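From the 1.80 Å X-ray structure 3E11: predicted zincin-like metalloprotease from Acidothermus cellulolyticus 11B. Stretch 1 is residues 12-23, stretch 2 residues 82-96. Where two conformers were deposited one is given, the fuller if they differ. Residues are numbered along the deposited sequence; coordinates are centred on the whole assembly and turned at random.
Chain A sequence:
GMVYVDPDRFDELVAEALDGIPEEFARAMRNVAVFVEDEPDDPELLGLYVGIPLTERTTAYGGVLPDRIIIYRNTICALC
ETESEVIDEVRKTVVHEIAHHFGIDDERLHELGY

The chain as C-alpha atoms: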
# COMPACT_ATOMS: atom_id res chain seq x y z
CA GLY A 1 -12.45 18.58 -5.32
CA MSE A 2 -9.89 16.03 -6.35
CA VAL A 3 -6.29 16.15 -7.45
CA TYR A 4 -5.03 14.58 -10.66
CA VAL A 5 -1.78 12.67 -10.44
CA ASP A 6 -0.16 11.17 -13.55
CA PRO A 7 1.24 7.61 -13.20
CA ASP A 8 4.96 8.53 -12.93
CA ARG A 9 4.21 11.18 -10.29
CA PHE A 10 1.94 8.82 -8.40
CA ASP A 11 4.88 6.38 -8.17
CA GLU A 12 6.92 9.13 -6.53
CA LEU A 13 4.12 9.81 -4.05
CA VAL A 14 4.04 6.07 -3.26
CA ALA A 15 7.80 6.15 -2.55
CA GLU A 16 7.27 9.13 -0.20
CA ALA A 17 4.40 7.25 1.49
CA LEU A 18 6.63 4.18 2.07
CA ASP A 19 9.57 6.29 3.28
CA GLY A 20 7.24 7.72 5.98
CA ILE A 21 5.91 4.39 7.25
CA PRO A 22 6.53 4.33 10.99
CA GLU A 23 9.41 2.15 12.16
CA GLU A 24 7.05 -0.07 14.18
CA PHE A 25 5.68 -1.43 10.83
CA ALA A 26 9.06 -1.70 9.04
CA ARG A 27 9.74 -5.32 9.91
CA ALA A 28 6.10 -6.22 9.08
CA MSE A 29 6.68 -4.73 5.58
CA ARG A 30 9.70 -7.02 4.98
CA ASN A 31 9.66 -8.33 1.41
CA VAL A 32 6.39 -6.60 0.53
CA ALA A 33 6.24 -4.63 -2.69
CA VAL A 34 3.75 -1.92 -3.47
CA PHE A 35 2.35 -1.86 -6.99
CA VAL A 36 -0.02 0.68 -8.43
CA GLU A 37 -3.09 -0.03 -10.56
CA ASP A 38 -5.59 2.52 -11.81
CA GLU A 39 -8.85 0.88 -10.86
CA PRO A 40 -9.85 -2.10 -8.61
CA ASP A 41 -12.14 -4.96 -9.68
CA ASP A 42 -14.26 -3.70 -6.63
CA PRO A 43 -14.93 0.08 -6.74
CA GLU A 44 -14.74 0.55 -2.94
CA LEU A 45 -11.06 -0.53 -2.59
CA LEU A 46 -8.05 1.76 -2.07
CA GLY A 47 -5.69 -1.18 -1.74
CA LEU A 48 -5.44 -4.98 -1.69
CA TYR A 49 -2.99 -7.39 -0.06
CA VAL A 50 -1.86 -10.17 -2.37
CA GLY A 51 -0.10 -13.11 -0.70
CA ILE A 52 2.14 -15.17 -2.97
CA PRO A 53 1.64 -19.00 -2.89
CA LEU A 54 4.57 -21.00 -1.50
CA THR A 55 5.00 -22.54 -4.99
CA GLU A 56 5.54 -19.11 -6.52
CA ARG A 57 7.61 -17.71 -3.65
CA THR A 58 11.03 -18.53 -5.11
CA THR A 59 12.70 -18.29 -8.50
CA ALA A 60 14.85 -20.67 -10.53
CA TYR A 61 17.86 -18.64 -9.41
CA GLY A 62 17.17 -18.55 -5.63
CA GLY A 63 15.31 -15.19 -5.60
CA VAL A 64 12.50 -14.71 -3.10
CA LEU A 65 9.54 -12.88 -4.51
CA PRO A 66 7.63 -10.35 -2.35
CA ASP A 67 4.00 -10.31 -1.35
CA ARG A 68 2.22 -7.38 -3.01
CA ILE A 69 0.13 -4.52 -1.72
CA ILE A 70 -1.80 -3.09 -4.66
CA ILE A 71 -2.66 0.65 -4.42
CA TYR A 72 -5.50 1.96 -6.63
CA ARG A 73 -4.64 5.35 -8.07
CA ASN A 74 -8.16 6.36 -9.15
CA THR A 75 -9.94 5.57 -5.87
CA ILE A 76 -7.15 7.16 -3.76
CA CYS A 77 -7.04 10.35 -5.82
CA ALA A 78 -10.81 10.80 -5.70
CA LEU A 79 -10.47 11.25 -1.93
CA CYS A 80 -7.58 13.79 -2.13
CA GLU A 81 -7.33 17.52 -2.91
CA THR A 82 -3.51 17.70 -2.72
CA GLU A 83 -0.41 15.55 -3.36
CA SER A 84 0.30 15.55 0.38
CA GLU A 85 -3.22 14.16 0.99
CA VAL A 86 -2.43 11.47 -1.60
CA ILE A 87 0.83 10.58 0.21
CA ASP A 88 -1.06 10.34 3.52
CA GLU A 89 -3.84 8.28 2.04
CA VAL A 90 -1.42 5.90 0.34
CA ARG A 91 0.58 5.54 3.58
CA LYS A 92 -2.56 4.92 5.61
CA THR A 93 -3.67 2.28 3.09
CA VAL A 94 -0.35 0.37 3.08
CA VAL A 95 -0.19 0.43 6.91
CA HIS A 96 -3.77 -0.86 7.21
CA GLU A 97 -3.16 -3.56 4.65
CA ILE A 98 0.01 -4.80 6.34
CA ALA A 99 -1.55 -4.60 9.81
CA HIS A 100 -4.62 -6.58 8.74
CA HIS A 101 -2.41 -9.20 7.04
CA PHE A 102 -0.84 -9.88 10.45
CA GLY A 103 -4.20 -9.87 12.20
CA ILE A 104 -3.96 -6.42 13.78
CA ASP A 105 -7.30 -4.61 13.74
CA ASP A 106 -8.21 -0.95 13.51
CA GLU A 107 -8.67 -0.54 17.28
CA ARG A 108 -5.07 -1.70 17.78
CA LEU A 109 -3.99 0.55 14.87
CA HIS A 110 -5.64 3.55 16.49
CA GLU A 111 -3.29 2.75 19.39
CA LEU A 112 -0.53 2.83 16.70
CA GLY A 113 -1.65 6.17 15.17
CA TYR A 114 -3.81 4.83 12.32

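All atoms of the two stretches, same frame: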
# COMPACT_ATOMS: atom_id res chain seq x y z
N GLU A 12 6.12 8.32 -7.43
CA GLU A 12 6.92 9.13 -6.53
C GLU A 12 6.24 9.40 -5.21
O GLU A 12 6.88 9.36 -4.16
CB GLU A 12 7.24 10.46 -7.23
CG GLU A 12 8.10 10.28 -8.49
CD GLU A 12 8.34 11.56 -9.29
OE1 GLU A 12 7.81 12.63 -8.93
OE2 GLU A 12 9.08 11.50 -10.30
N LEU A 13 4.94 9.68 -5.26
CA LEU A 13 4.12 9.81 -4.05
C LEU A 13 4.05 8.49 -3.25
O LEU A 13 4.10 8.50 -2.03
CB LEU A 13 2.73 10.33 -4.43
CG LEU A 13 2.77 11.72 -5.13
CD1 LEU A 13 1.37 12.26 -5.36
CD2 LEU A 13 3.63 12.72 -4.39
N VAL A 14 3.95 7.36 -3.94
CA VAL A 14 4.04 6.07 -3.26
C VAL A 14 5.38 5.88 -2.52
O VAL A 14 5.40 5.40 -1.36
CB VAL A 14 3.77 4.90 -4.22
CG1 VAL A 14 3.96 3.59 -3.51
CG2 VAL A 14 2.36 5.04 -4.80
N ALA A 15 6.49 6.26 -3.16
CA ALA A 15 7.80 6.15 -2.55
C ALA A 15 7.84 7.01 -1.29
O ALA A 15 8.32 6.54 -0.26
CB ALA A 15 8.90 6.53 -3.50
N GLU A 16 7.30 8.23 -1.36
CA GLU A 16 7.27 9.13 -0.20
C GLU A 16 6.40 8.56 0.91
O GLU A 16 6.72 8.69 2.09
CB GLU A 16 6.76 10.52 -0.58
CG GLU A 16 6.73 11.52 0.60
CD GLU A 16 8.10 11.89 1.12
OE1 GLU A 16 9.08 11.70 0.37
OE2 GLU A 16 8.21 12.38 2.27
N ALA A 17 5.28 7.92 0.53
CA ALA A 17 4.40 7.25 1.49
C ALA A 17 5.18 6.14 2.22
O ALA A 17 5.16 6.07 3.44
CB ALA A 17 3.18 6.67 0.79
N LEU A 18 5.92 5.31 1.48
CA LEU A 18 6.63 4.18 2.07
C LEU A 18 7.76 4.68 2.97
O LEU A 18 7.98 4.15 4.05
CB LEU A 18 7.19 3.22 1.00
CG LEU A 18 6.25 2.24 0.28
CD1 LEU A 18 7.07 1.21 -0.49
CD2 LEU A 18 5.32 1.52 1.23
N ASP A 19 8.46 5.73 2.52
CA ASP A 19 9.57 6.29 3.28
C ASP A 19 9.08 6.79 4.66
O ASP A 19 9.83 6.82 5.60
CB ASP A 19 10.23 7.45 2.52
CG ASP A 19 10.99 6.99 1.25
OD1 ASP A 19 11.19 5.77 1.04
OD2 ASP A 19 11.34 7.87 0.43
N GLY A 20 7.81 7.19 4.75
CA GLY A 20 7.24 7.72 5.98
C GLY A 20 6.49 6.69 6.83
O GLY A 20 5.86 7.05 7.81
N ILE A 21 6.50 5.42 6.41
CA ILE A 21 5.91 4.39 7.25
C ILE A 21 6.63 4.34 8.59
O ILE A 21 7.85 4.28 8.64
CB ILE A 21 5.94 3.04 6.57
CG1 ILE A 21 4.86 3.03 5.45
CG2 ILE A 21 5.71 1.90 7.58
CD1 ILE A 21 4.91 1.81 4.60
N PRO A 22 5.88 4.39 9.69
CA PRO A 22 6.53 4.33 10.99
C PRO A 22 7.34 3.07 11.21
O PRO A 22 6.98 1.99 10.70
CB PRO A 22 5.35 4.42 11.96
CG PRO A 22 4.34 5.19 11.24
CD PRO A 22 4.43 4.67 9.83
N GLU A 23 8.45 3.22 11.93
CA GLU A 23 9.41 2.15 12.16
C GLU A 23 8.77 0.93 12.81
O GLU A 23 9.26 -0.16 12.62
CB GLU A 23 10.61 2.60 13.02
CG GLU A 23 11.66 3.44 12.26
N THR A 82 -4.91 17.34 -2.54
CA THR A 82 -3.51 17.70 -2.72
C THR A 82 -2.65 16.44 -2.79
O THR A 82 -3.08 15.36 -2.37
CB THR A 82 -2.96 18.61 -1.62
OG1 THR A 82 -2.75 17.85 -0.42
CG2 THR A 82 -3.87 19.79 -1.35
N GLU A 83 -1.45 16.59 -3.34
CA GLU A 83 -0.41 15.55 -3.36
C GLU A 83 -0.02 15.04 -1.97
O GLU A 83 0.14 13.82 -1.78
CB GLU A 83 0.84 16.04 -4.09
CG GLU A 83 0.69 16.02 -5.57
CD GLU A 83 1.99 16.46 -6.27
OE1 GLU A 83 2.86 17.07 -5.61
OE2 GLU A 83 2.13 16.17 -7.46
N SER A 84 0.06 15.95 -1.01
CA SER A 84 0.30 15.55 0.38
C SER A 84 -0.83 14.67 0.92
O SER A 84 -0.55 13.68 1.61
CB SER A 84 0.51 16.76 1.28
OG SER A 84 1.60 17.54 0.83
N GLU A 85 -2.08 15.01 0.59
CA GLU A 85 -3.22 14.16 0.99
C GLU A 85 -3.09 12.79 0.35
O GLU A 85 -3.37 11.77 0.99
CB GLU A 85 -4.57 14.79 0.67
CG GLU A 85 -4.87 15.99 1.55
CD GLU A 85 -6.26 16.57 1.36
OE1 GLU A 85 -7.03 16.12 0.51
OE2 GLU A 85 -6.57 17.51 2.11
N VAL A 86 -2.65 12.75 -0.90
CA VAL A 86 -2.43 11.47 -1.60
C VAL A 86 -1.36 10.63 -0.86
O VAL A 86 -1.57 9.44 -0.60
CB VAL A 86 -2.01 11.64 -3.10
CG1 VAL A 86 -1.63 10.29 -3.70
CG2 VAL A 86 -3.14 12.22 -3.89
N ILE A 87 -0.24 11.25 -0.54
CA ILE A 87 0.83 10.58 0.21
C ILE A 87 0.27 9.96 1.49
O ILE A 87 0.50 8.75 1.78
CB ILE A 87 2.00 11.55 0.55
CG1 ILE A 87 2.79 11.92 -0.73
CG2 ILE A 87 2.95 10.89 1.53
CD1 ILE A 87 3.65 13.17 -0.62
N ASP A 88 -0.47 10.77 2.24
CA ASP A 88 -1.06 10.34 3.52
C ASP A 88 -2.02 9.18 3.34
O ASP A 88 -1.99 8.21 4.11
CB ASP A 88 -1.79 11.49 4.18
CG ASP A 88 -0.85 12.49 4.76
OD1 ASP A 88 0.33 12.18 4.86
OD2 ASP A 88 -1.28 13.61 5.10
N GLU A 89 -2.86 9.29 2.33
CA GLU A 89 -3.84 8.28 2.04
C GLU A 89 -3.19 6.99 1.59
O GLU A 89 -3.61 5.90 1.99
CB GLU A 89 -4.82 8.79 1.00
CG GLU A 89 -6.14 8.07 1.01
CD GLU A 89 -6.85 8.17 2.36
OE1 GLU A 89 -6.82 9.23 2.99
OE2 GLU A 89 -7.40 7.17 2.80
N VAL A 90 -2.20 7.09 0.73
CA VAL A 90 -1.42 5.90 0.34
C VAL A 90 -0.74 5.24 1.56
O VAL A 90 -0.82 4.01 1.75
CB VAL A 90 -0.38 6.20 -0.74
CG1 VAL A 90 0.53 4.94 -1.02
CG2 VAL A 90 -1.05 6.60 -2.05
N ARG A 91 -0.09 6.05 2.40
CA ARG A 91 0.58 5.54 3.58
C ARG A 91 -0.42 4.83 4.48
O ARG A 91 -0.16 3.72 4.95
CB ARG A 91 1.28 6.67 4.36
CG ARG A 91 2.23 6.16 5.43
CD ARG A 91 2.93 7.33 6.08
NE ARG A 91 3.91 7.97 5.19
CZ ARG A 91 4.02 9.29 4.99
NH1 ARG A 91 3.18 10.15 5.58
NH2 ARG A 91 4.97 9.76 4.19
N LYS A 92 -1.57 5.46 4.71
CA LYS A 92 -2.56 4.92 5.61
C LYS A 92 -3.04 3.57 5.06
O LYS A 92 -3.22 2.63 5.82
CB LYS A 92 -3.71 5.89 5.81
CG LYS A 92 -4.92 5.29 6.46
CD LYS A 92 -6.04 6.32 6.62
CE LYS A 92 -7.32 5.62 7.05
NZ LYS A 92 -8.42 6.56 7.40
N THR A 93 -3.20 3.49 3.75
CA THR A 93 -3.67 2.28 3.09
C THR A 93 -2.68 1.11 3.22
O THR A 93 -3.09 0.00 3.59
CB THR A 93 -3.99 2.56 1.61
OG1 THR A 93 -5.04 3.54 1.56
CG2 THR A 93 -4.42 1.29 0.87
N VAL A 94 -1.42 1.36 2.93
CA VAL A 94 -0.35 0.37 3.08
C VAL A 94 -0.29 -0.13 4.54
O VAL A 94 -0.24 -1.35 4.79
CB VAL A 94 1.01 0.93 2.62
CG1 VAL A 94 2.11 -0.07 2.91
CG2 VAL A 94 1.00 1.27 1.12
N VAL A 95 -0.27 0.81 5.49
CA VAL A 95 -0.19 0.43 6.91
C VAL A 95 -1.40 -0.41 7.36
O VAL A 95 -1.26 -1.44 8.05
CB VAL A 95 -0.01 1.65 7.83
CG1 VAL A 95 -0.14 1.24 9.30
CG2 VAL A 95 1.37 2.24 7.61
N HIS A 96 -2.60 -0.02 6.95
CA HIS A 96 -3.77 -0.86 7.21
C HIS A 96 -3.68 -2.23 6.59
O HIS A 96 -4.04 -3.24 7.22
CB HIS A 96 -5.06 -0.16 6.80
CG HIS A 96 -5.44 0.93 7.76
ND1 HIS A 96 -6.67 1.00 8.36
CD2 HIS A 96 -4.72 1.96 8.26
CE1 HIS A 96 -6.71 2.06 9.15
NE2 HIS A 96 -5.53 2.66 9.11

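Residues 12-19 form the last turns of a helix that packs across helix 83-96 at a crossing angle of -57°, the axes approaching to 8.3 Å. The closest CA pair is Ala17 CA and Arg91 CA, 4.7 Å apart. The second helix is capped at its start by Thr82, whose OG1 accepts from Glu85 N (3.1 Å). A small side chain suits the close approach at Ala17: Ala17 CB sits 3.5 Å from Ile87 O and 3.6 Å from Val90 CG1.

Apolar contacts extend to both sides of the crossing. Leu13, buried and directed toward the second helix, places CD1 4.0 Å from Val86 CG1 and CD2 3.8 Å from Ile87 CD1. Toward the other end, Ile21 CD1 reaches Val94 CG1 at 3.8 Å, and Ile21 CG1 lies 4.2 Å from Val95 CG2.

Arg91 supplies the polar link. Its extended chi1 and chi2 (both t) carry the guanidinium to the C-terminal end of the first helix, where carbonyls lack a full set of helical partners. Arg91 NE donates to Ala17 O and Arg91 NH2 to Glu16 O, each at 2.9 Å, with both acceptors near the guanidinium plane. Gly20 leaves room for this group, since an ideal CB there would lie 2.2 Å from Arg91 NH2. Asp88 OD1 forms a salt bridge with Arg91 NH1 (3.6 Å).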